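Local coordinates for protein putative acetyltransferase (PDB 3DSB) that probably acts as an acyltransferase of the GNAT acetyltransferase family and, in the crystal, holds trimethyl glycine in its pockets, at residues Y74-S77 and G82-L85; V120-Y125 and L140-C145. All coordinates share one frame; numbering follows the deposited sequence.

Interaction 1 of 2, residues Y74-S77 and G82-L85; sequences YEWS and GNFL. With BET (trimethyl glycine), chain D.
Glu75 pairs with Phe84 and Ser77 with Gly82 as antiparallel hydrogen-bonded pairs, and between them Trp76 faces Asn83 in a non-hydrogen-bonded pair, the two short strands running at 148° to each other. Four backbone bonds hold the register. The Ser77 N to Gly82 O bond is the shortest at 2.7 Å, and the return bond from Gly82 N to Ser77 O is longer, at 3.2 Å. On one face, the Trp76 indole extends over the backbone of Gly82, whose CA lies 4.0 Å from the centroid of the six-membered ring in a CH-pi contact, while Gly82 O sits over the same ring system near its rim. With CG of Trp76 anti to the backbone N (chi1 -177°), the indole leans on toward the turn and so comes to lie over Gly82. The Asn83 amide stands nearly upright to this ring, its ND2 3.4 Å from Trp76 CE3 at the ring edge, and also packs 3.6 Å from CB of Tyr74. The segments are the closing end of the hairpin formed by strands 65-77 and 82-92, which in the GNAT fold are central antiparallel strands of the sheet. On the other face, the Glu75 side chain runs alongside Phe84, its OE1 3.9 Å from Phe84 CD2. Its carboxylate is fixed from elsewhere: OE1 bonds to Trp86 and OE2 to Tyr125 of the second subunit. On this face Ser77 and Phe84 line a trimethyl glycine pocket. Ser77 OG donates a 2.8 Å hydrogen bond to carboxylate atom O of the ligand and is itself bonded to the Arg80 backbone N, while the Phe84 ring turns its edge to the ligand, with CE2 3.4 Å from ligand CA.

Interaction 2 of 2, residues V120-Y125 and L140-C145; sequences VGMRLY and LNMYEC. With BET (trimethyl glycine), chain D; BET (trimethyl glycine), chain F.
Met142 reaches toward strand 119-127 and sets its selenium and terminal methyl against Leu124, Met122 and the backbone of Met122 and Arg123. Both methionines are selenomethionines, and Met142 was modelled in two positions, so the finest details apply to one of them. In that position the chain is stretched as far as the selenium (chi2 179°), and the bend beyond it brings CE 3.5 Å from Met122 O and 3.6 Å from the carbonyl carbon of Arg123. Met122 crosses Met142 at about a right angle, and their CE atoms meet methyl to methyl at 3.8 Å. Leu124 slants across the selenoether instead. Its CD2 reaches to 3.4 Å from Met142 SE, a tight approach that the second conformer makes less certain, and its CG lies beside the selenium too. The contact is wholly apolar at the side-chain level and lies where the helix 133-138 has ended, with Asn141 at the C-prime position of a Schellman motif. Tyr137 of that helix packs against both Leu124 and Met142, while Phe106 of helix 101-115 packs against Met122, so the methionine pair joins strand 119-127 to helices 101-115 and 133-138 of the GNAT fold. Arg123 points the other way from the same strand. Its extended side chain makes a cation-pi contact with Phe84, and its NE forms a salt bridge with Glu151 of the second subunit. The guanidinium presents its edge to the quaternary ammonium end of trimethyl glycine, where NH1 lies only 3.0 Å from methyl C1, a spacing short enough to be doubtful in detail. Farther along, Tyr125 turns its ring edge to C3 of another trimethyl glycine molecule, its OH being held reciprocally by Glu75 of the second subunit.

In the fold
From the N terminus, the chain lays down strands 7-11 and 56-62 before interaction 1 closes the four-residue turn between strands 65-77 and 82-92. Helix 101-115 then carries it to strand 119-127, parallel to 82-92, and interaction 2 closes the longer excursion through helix 133-138. The two loops follow in series, neither nested nor crossed. They meet through neighbouring strands: Asn83 O accepts from Val120 N, and Phe84 lies against Gly121. Both contribute to one trimethyl glycine pocket. Residues 122-125 and 143-144 also pair with a strand of the second subunit, continuing the sheet across the dimer interface.

Interaction 1 of 2, residues Y74-S77 and G82-L85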
ATOM      1  N   TYR A  74       1.619   4.340   3.635  1.00 11.50           N
ATOM      2  CA  TYR A  74       2.740   4.501   2.683  1.00 11.37           C
ATOM      3  C   TYR A  74       2.992   3.236   1.904  1.00 11.65           C
ATOM      4  O   TYR A  74       2.796   2.138   2.433  1.00 13.64           O
ATOM      5  CB  TYR A  74       4.050   4.741   3.422  1.00 14.23           C
ATOM      6  CG  TYR A  74       3.951   5.870   4.390  1.00 15.31           C
ATOM      7  CD1 TYR A  74       4.040   7.161   3.941  1.00 16.34           C
ATOM      8  CD2 TYR A  74       3.755   5.633   5.773  1.00 17.33           C
ATOM      9  CE1 TYR A  74       3.960   8.260   4.850  1.00 18.58           C
ATOM     10  CE2 TYR A  74       3.648   6.713   6.676  1.00 17.34           C
ATOM     11  CZ  TYR A  74       3.763   8.025   6.200  1.00 19.08           C
ATOM     12  OH  TYR A  74       3.680   9.094   7.070  1.00 21.97           O
ATOM     13  N   GLU A  75       3.474   3.413   0.672  1.00  9.89           N
ATOM     14  CA  GLU A  75       4.056   2.300  -0.076  1.00 10.15           C
ATOM     15  C   GLU A  75       5.460   2.689  -0.501  1.00 11.21           C
ATOM     16  O   GLU A  75       5.637   3.603  -1.308  1.00 10.29           O
ATOM     17  CB  GLU A  75       3.242   2.051  -1.354  1.00 10.70           C
ATOM     18  CG  GLU A  75       3.908   1.017  -2.274  1.00 11.86           C
ATOM     19  CD  GLU A  75       3.378   1.026  -3.712  1.00 13.55           C
ATOM     20  OE1 GLU A  75       2.301   1.598  -3.975  1.00 15.35           O
ATOM     21  OE2 GLU A  75       4.080   0.471  -4.581  1.00 14.41           O
ATOM     22  N   TRP A  76       6.475   1.999   0.047  1.00 10.30           N
ATOM     23  CA  TRP A  76       7.852   2.305  -0.354  1.00 10.94           C
ATOM     24  C   TRP A  76       8.089   1.781  -1.772  1.00 11.49           C
ATOM     25  O   TRP A  76       7.797   0.617  -2.059  1.00 12.25           O
ATOM     26  CB  TRP A  76       8.855   1.652   0.602  1.00 11.17           C
ATOM     27  CG  TRP A  76      10.277   2.031   0.242  1.00 11.14           C
ATOM     28  CD1 TRP A  76      11.222   1.220  -0.329  1.00 12.04           C
ATOM     29  CD2 TRP A  76      10.876   3.327   0.385  1.00 11.77           C
ATOM     30  NE1 TRP A  76      12.397   1.947  -0.549  1.00 11.59           N
ATOM     31  CE2 TRP A  76      12.200   3.239  -0.115  1.00 11.63           C
ATOM     32  CE3 TRP A  76      10.415   4.562   0.887  1.00 12.83           C
ATOM     33  CZ2 TRP A  76      13.068   4.338  -0.107  1.00 13.10           C
ATOM     34  CZ3 TRP A  76      11.294   5.647   0.899  1.00 14.38           C
ATOM     35  CH2 TRP A  76      12.591   5.532   0.407  1.00 13.78           C
ATOM     36  N   SER A  77       8.656   2.635  -2.621  1.00 12.09           N
ATOM     37  CA  SER A  77       9.130   2.228  -3.926  1.00 11.59           C
ATOM     38  C   SER A  77      10.656   2.141  -3.924  1.00 11.02           C
ATOM     39  O   SER A  77      11.344   3.175  -3.836  1.00 12.59           O
ATOM     40  CB  SER A  77       8.680   3.226  -5.008  1.00 12.87           C
ATOM     41  OG  SER A  77       9.305   2.932  -6.264  1.00 13.67           O
ATOM     42  N   GLY A  82      11.542   6.242  -2.949  1.00 12.20           N
ATOM     43  CA  GLY A  82      10.614   7.174  -2.296  1.00 12.74           C
ATOM     44  C   GLY A  82       9.303   6.490  -1.974  1.00 12.29           C
ATOM     45  O   GLY A  82       9.103   5.329  -2.348  1.00 13.31           O
ATOM     46  N   ASN A  83       8.394   7.234  -1.328  1.00 12.10           N
ATOM     47  CA  ASN A  83       7.104   6.682  -0.908  1.00 12.15           C
ATOM     48  C   ASN A  83       5.991   7.168  -1.807  1.00 12.08           C
ATOM     49  O   ASN A  83       5.968   8.365  -2.174  1.00 11.53           O
ATOM     50  CB  ASN A  83       6.719   7.145   0.490  1.00 12.84           C
ATOM     51  CG  ASN A  83       7.340   6.323   1.576  1.00 13.07           C
ATOM     52  OD1 ASN A  83       8.100   6.869   2.420  1.00 18.61           O
ATOM     53  ND2 ASN A  83       7.079   5.047   1.589  1.00 11.23           N
ATOM     54  N   PHE A  84       5.044   6.272  -2.112  1.00 10.04           N
ATOM     55  CA  PHE A  84       3.717   6.725  -2.512  1.00 10.55           C
ATOM     56  C   PHE A  84       2.905   6.880  -1.252  1.00 10.82           C
ATOM     57  O   PHE A  84       2.994   6.064  -0.324  1.00 11.20           O
ATOM     58  CB  PHE A  84       3.057   5.649  -3.356  1.00 11.33           C
ATOM     59  CG  PHE A  84       3.629   5.525  -4.725  1.00  9.23           C
ATOM     60  CD1 PHE A  84       3.205   6.370  -5.756  1.00 12.29           C
ATOM     61  CD2 PHE A  84       4.587   4.544  -5.003  1.00 12.55           C
ATOM     62  CE1 PHE A  84       3.713   6.254  -7.033  1.00 12.84           C
ATOM     63  CE2 PHE A  84       5.125   4.421  -6.291  1.00 13.93           C
ATOM     64  CZ  PHE A  84       4.677   5.276  -7.311  1.00 12.53           C
ATOM     65  N   LEU A  85       2.108   7.941  -1.214  1.00 11.52           N
ATOM     66  CA  LEU A  85       1.150   8.107  -0.156  0.50 11.73           C
ATOM     67  C   LEU A  85      -0.212   7.582  -0.653  1.00 11.72           C
ATOM     68  O   LEU A  85      -0.644   7.983  -1.754  1.00 12.55           O
ATOM     69  CB  LEU A  85       1.123   9.593   0.218  0.50 13.00           C
ATOM     70  CG  LEU A  85       0.282  10.103   1.374  0.50 12.55           C
ATOM     71  CD1 LEU A  85       0.989  11.268   2.058  0.50 12.75           C
ATOM     72  CD2 LEU A  85      -1.089  10.521   0.904  0.50 12.90           C
TER
HETATM   73  N   BET D   1       5.091   2.456 -10.109  0.90 25.32           N
HETATM   74  CA  BET D   1       6.073   2.647  -8.989  0.90 25.91           C
HETATM   75  C   BET D   1       7.363   1.840  -8.963  0.90 25.87           C
HETATM   76  O   BET D   1       7.771   1.302  -7.876  0.90 26.26           O
HETATM   77  OXT BET D   1       8.042   1.864 -10.025  0.90 28.74           O
HETATM   78  C1  BET D   1       3.875   1.913  -9.532  0.90 23.51           C
HETATM   79  C2  BET D   1       4.735   3.706 -10.795  0.90 25.69           C
HETATM   80  C3  BET D   1       5.566   1.525 -11.142  0.90 25.87           C

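Interaction 2 of 2, residues V120-Y125 and L140-C145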
ATOM      1  N   VAL A 120       6.762  10.223  -4.040  1.00 12.83           N
ATOM      2  CA  VAL A 120       6.829  10.110  -5.489  1.00 13.80           C
ATOM      3  C   VAL A 120       5.467  10.056  -6.184  1.00 13.44           C
ATOM      4  O   VAL A 120       5.387  10.084  -7.407  1.00 15.25           O
ATOM      5  CB  VAL A 120       7.735   8.911  -5.907  1.00 14.98           C
ATOM      6  CG1 VAL A 120       9.174   9.177  -5.453  1.00 17.51           C
ATOM      7  CG2 VAL A 120       7.233   7.628  -5.261  1.00 15.98           C
ATOM      8  N   GLY A 121       4.406  10.012  -5.396  1.00 13.43           N
ATOM      9  CA  GLY A 121       3.074   9.959  -5.960  1.00 12.82           C
ATOM     10  C   GLY A 121       2.041   9.846  -4.849  1.00 12.24           C
ATOM     11  O   GLY A 121       2.396   9.627  -3.684  1.00 12.02           O
HETATM   12  N   MSE A 122       0.767   9.999  -5.221  1.00 13.74           N
HETATM   13  CA  MSE A 122      -0.335   9.959  -4.265  1.00 13.03           C
HETATM   14  C   MSE A 122      -1.414   9.142  -4.916  1.00 12.13           C
HETATM   15  O   MSE A 122      -1.803   9.430  -6.058  1.00 12.83           O
HETATM   16  CB  MSE A 122      -0.847  11.386  -3.958  1.00 13.63           C
HETATM   17  CG  MSE A 122      -1.843  11.420  -2.843  1.00 15.15           C
HETATM   18 SE   MSE A 122      -2.426  13.259  -2.564  0.60 18.15          SE
HETATM   19  CE  MSE A 122      -4.077  13.147  -3.632  1.00 21.10           C
ATOM     20  N   ARG A 123      -1.867   8.089  -4.230  1.00 10.89           N
ATOM     21  CA  ARG A 123      -2.760   7.111  -4.839  1.00 10.76           C
ATOM     22  C   ARG A 123      -3.928   6.749  -3.957  1.00 10.62           C
ATOM     23  O   ARG A 123      -3.889   7.018  -2.775  1.00 10.64           O
ATOM     24  CB  ARG A 123      -1.970   5.854  -5.202  1.00 11.62           C
ATOM     25  CG  ARG A 123      -1.019   6.099  -6.360  1.00 12.39           C
ATOM     26  CD  ARG A 123      -0.115   4.908  -6.646  1.00 15.16           C
ATOM     27  NE  ARG A 123       0.546   5.148  -7.925  1.00 19.02           N
ATOM     28  CZ  ARG A 123       1.469   4.346  -8.438  1.00 21.49           C
ATOM     29  NH1 ARG A 123       1.827   3.261  -7.775  1.00 20.83           N
ATOM     30  NH2 ARG A 123       2.022   4.662  -9.604  1.00 25.55           N
ATOM     31  N   LEU A 124      -4.962   6.146  -4.544  1.00 10.41           N
ATOM     32  CA  LEU A 124      -6.003   5.532  -3.732  1.00 10.73           C
ATOM     33  C   LEU A 124      -6.639   4.433  -4.558  1.00 10.39           C
ATOM     34  O   LEU A 124      -6.518   4.417  -5.809  1.00 12.00           O
ATOM     35  CB  LEU A 124      -7.040   6.547  -3.208  1.00 11.04           C
ATOM     36  CG  LEU A 124      -7.863   7.331  -4.235  1.00 11.67           C
ATOM     37  CD1 LEU A 124      -8.999   6.505  -4.854  1.00 12.00           C
ATOM     38  CD2 LEU A 124      -8.441   8.613  -3.597  1.00 12.91           C
ATOM     39  N   TYR A 125      -7.343   3.518  -3.894  1.00 11.07           N
ATOM     40  CA  TYR A 125      -8.214   2.552  -4.640  1.00 12.33           C
ATOM     41  C   TYR A 125      -9.645   2.725  -4.147  1.00 13.01           C
ATOM     42  O   TYR A 125      -9.876   3.047  -2.968  1.00 14.10           O
ATOM     43  CB  TYR A 125      -7.707   1.071  -4.569  1.00 14.59           C
ATOM     44  CG  TYR A 125      -7.598   0.512  -3.145  1.00 15.21           C
ATOM     45  CD1 TYR A 125      -8.714  -0.090  -2.532  1.00 18.31           C
ATOM     46  CD2 TYR A 125      -6.420   0.642  -2.391  1.00 15.65           C
ATOM     47  CE1 TYR A 125      -8.669  -0.558  -1.202  1.00 21.02           C
ATOM     48  CE2 TYR A 125      -6.346   0.123  -1.082  1.00 18.98           C
ATOM     49  CZ  TYR A 125      -7.487  -0.440  -0.484  1.00 20.79           C
ATOM     50  OH  TYR A 125      -7.498  -0.910   0.839  1.00 23.85           O
ATOM     51  N   LEU A 140     -10.211  17.050  -8.317  1.00 19.20           N
ATOM     52  CA  LEU A 140      -9.025  17.250  -7.499  1.00 18.01           C
ATOM     53  C   LEU A 140      -7.723  16.889  -8.251  1.00 17.22           C
ATOM     54  O   LEU A 140      -6.665  16.724  -7.634  1.00 16.94           O
ATOM     55  CB  LEU A 140      -9.155  16.433  -6.205  1.00 17.73           C
ATOM     56  CG  LEU A 140     -10.199  17.009  -5.224  1.00 17.92           C
ATOM     57  CD1 LEU A 140     -10.689  15.883  -4.332  1.00 19.13           C
ATOM     58  CD2 LEU A 140      -9.576  18.130  -4.425  1.00 19.41           C
ATOM     59  N   ASN A 141      -7.816  16.756  -9.571  1.00 16.99           N
ATOM     60  CA  ASN A 141      -6.667  16.430 -10.412  1.00 18.12           C
ATOM     61  C   ASN A 141      -6.121  15.023 -10.155  1.00 16.70           C
ATOM     62  O   ASN A 141      -4.919  14.762 -10.289  1.00 16.42           O
ATOM     63  CB  ASN A 141      -5.547  17.490 -10.334  1.00 19.01           C
ATOM     64  CG  ASN A 141      -5.996  18.842 -10.869  1.00 24.03           C
ATOM     65  OD1 ASN A 141      -6.879  18.923 -11.710  1.00 29.89           O
ATOM     66  ND2 ASN A 141      -5.399  19.904 -10.368  1.00 31.62           N
HETATM   67  N   MSE A 142      -7.017  14.129  -9.760  1.00 16.71           N
HETATM   68  CA  MSE A 142      -6.670  12.739  -9.550  0.50 16.77           C
HETATM   69  C   MSE A 142      -7.411  11.890 -10.592  1.00 16.92           C
HETATM   70  O   MSE A 142      -8.644  12.018 -10.761  1.00 17.80           O
HETATM   71  CB  MSE A 142      -7.042  12.357  -8.115  0.50 17.35           C
HETATM   72  CG  MSE A 142      -6.375  11.125  -7.649  0.50 16.87           C
HETATM   73 SE   MSE A 142      -6.880  10.735  -5.810  0.40 17.20          SE
HETATM   74  CE  MSE A 142      -5.212   9.902  -5.272  0.50 18.71           C
ATOM     75  N   TYR A 143      -6.674  11.036 -11.294  1.00 14.29           N
ATOM     76  CA  TYR A 143      -7.216  10.344 -12.471  1.00 15.04           C
ATOM     77  C   TYR A 143      -7.019   8.870 -12.392  1.00 14.41           C
ATOM     78  O   TYR A 143      -6.121   8.357 -11.690  1.00 14.32           O
ATOM     79  CB  TYR A 143      -6.619  10.898 -13.794  1.00 16.29           C
ATOM     80  CG  TYR A 143      -6.706  12.404 -13.857  1.00 18.18           C
ATOM     81  CD1 TYR A 143      -7.908  13.012 -14.140  1.00 21.04           C
ATOM     82  CD2 TYR A 143      -5.583  13.221 -13.605  1.00 19.04           C
ATOM     83  CE1 TYR A 143      -8.039  14.413 -14.195  1.00 20.27           C
ATOM     84  CE2 TYR A 143      -5.705  14.654 -13.652  1.00 20.76           C
ATOM     85  CZ  TYR A 143      -6.954  15.214 -13.933  1.00 20.49           C
ATOM     86  OH  TYR A 143      -7.149  16.601 -14.011  1.00 24.35           O
ATOM     87  N   GLU A 144      -7.908   8.160 -13.069  1.00 14.52           N
ATOM     88  CA  GLU A 144      -7.873   6.718 -13.004  1.00 14.52           C
ATOM     89  C   GLU A 144      -6.593   6.139 -13.631  1.00 15.23           C
ATOM     90  O   GLU A 144      -6.171   6.556 -14.718  1.00 15.90           O
ATOM     91  CB  GLU A 144      -9.114   6.202 -13.717  1.00 15.54           C
ATOM     92  CG  GLU A 144      -9.293   4.764 -13.619  1.00 19.07           C
ATOM     93  CD  GLU A 144     -10.655   4.321 -14.170  1.00 23.31           C
ATOM     94  OE1 GLU A 144     -11.393   5.140 -14.792  1.00 25.84           O
ATOM     95  OE2 GLU A 144     -10.972   3.147 -13.939  1.00 26.56           O
ATOM     96  N   CYS A 145      -5.991   5.173 -12.945  1.00 15.65           N
ATOM     97  CA  CYS A 145      -4.738   4.499 -13.345  1.00 15.81           C
ATOM     98  C   CYS A 145      -5.003   3.296 -14.229  1.00 16.45           C
ATOM     99  O   CYS A 145      -6.123   2.793 -14.282  1.00 19.84           O
ATOM    100  CB  CYS A 145      -4.037   3.953 -12.102  1.00 16.61           C
ATOM    101  SG  CYS A 145      -3.553   5.175 -10.939  1.00 20.88           S
TER
HETATM  102  N   BET D   1       5.091   2.456 -10.109  0.90 25.32           N
HETATM  103  CA  BET D   1       6.073   2.647  -8.989  0.90 25.91           C
HETATM  104  C   BET D   1       7.363   1.840  -8.963  0.90 25.87           C
HETATM  105  O   BET D   1       7.771   1.302  -7.876  0.90 26.26           O
HETATM  106  OXT BET D   1       8.042   1.864 -10.025  0.90 28.74           O
HETATM  107  C1  BET D   1       3.875   1.913  -9.532  0.90 23.51           C
HETATM  108  C2  BET D   1       4.735   3.706 -10.795  0.90 25.69           C
HETATM  109  C3  BET D   1       5.566   1.525 -11.142  0.90 25.87           C
HETATM  110  N   BET F   2     -10.710  -3.221   2.358  0.90 23.89           N
HETATM  111  CA  BET F   2      -9.893  -3.212   3.599  0.90 24.03           C
HETATM  112  C   BET F   2     -10.174  -2.179   4.662  0.90 23.31           C
HETATM  113  O   BET F   2      -9.250  -1.470   5.281  0.90 22.16           O
HETATM  114  OXT BET F   2     -11.369  -2.245   4.977  0.90 25.68           O
HETATM  115  C1  BET F   2     -11.144  -4.575   1.979  0.90 24.35           C
HETATM  116  C2  BET F   2     -11.878  -2.328   2.404  0.90 24.16           C
HETATM  117  C3  BET F   2      -9.766  -2.797   1.334  0.90 22.08           C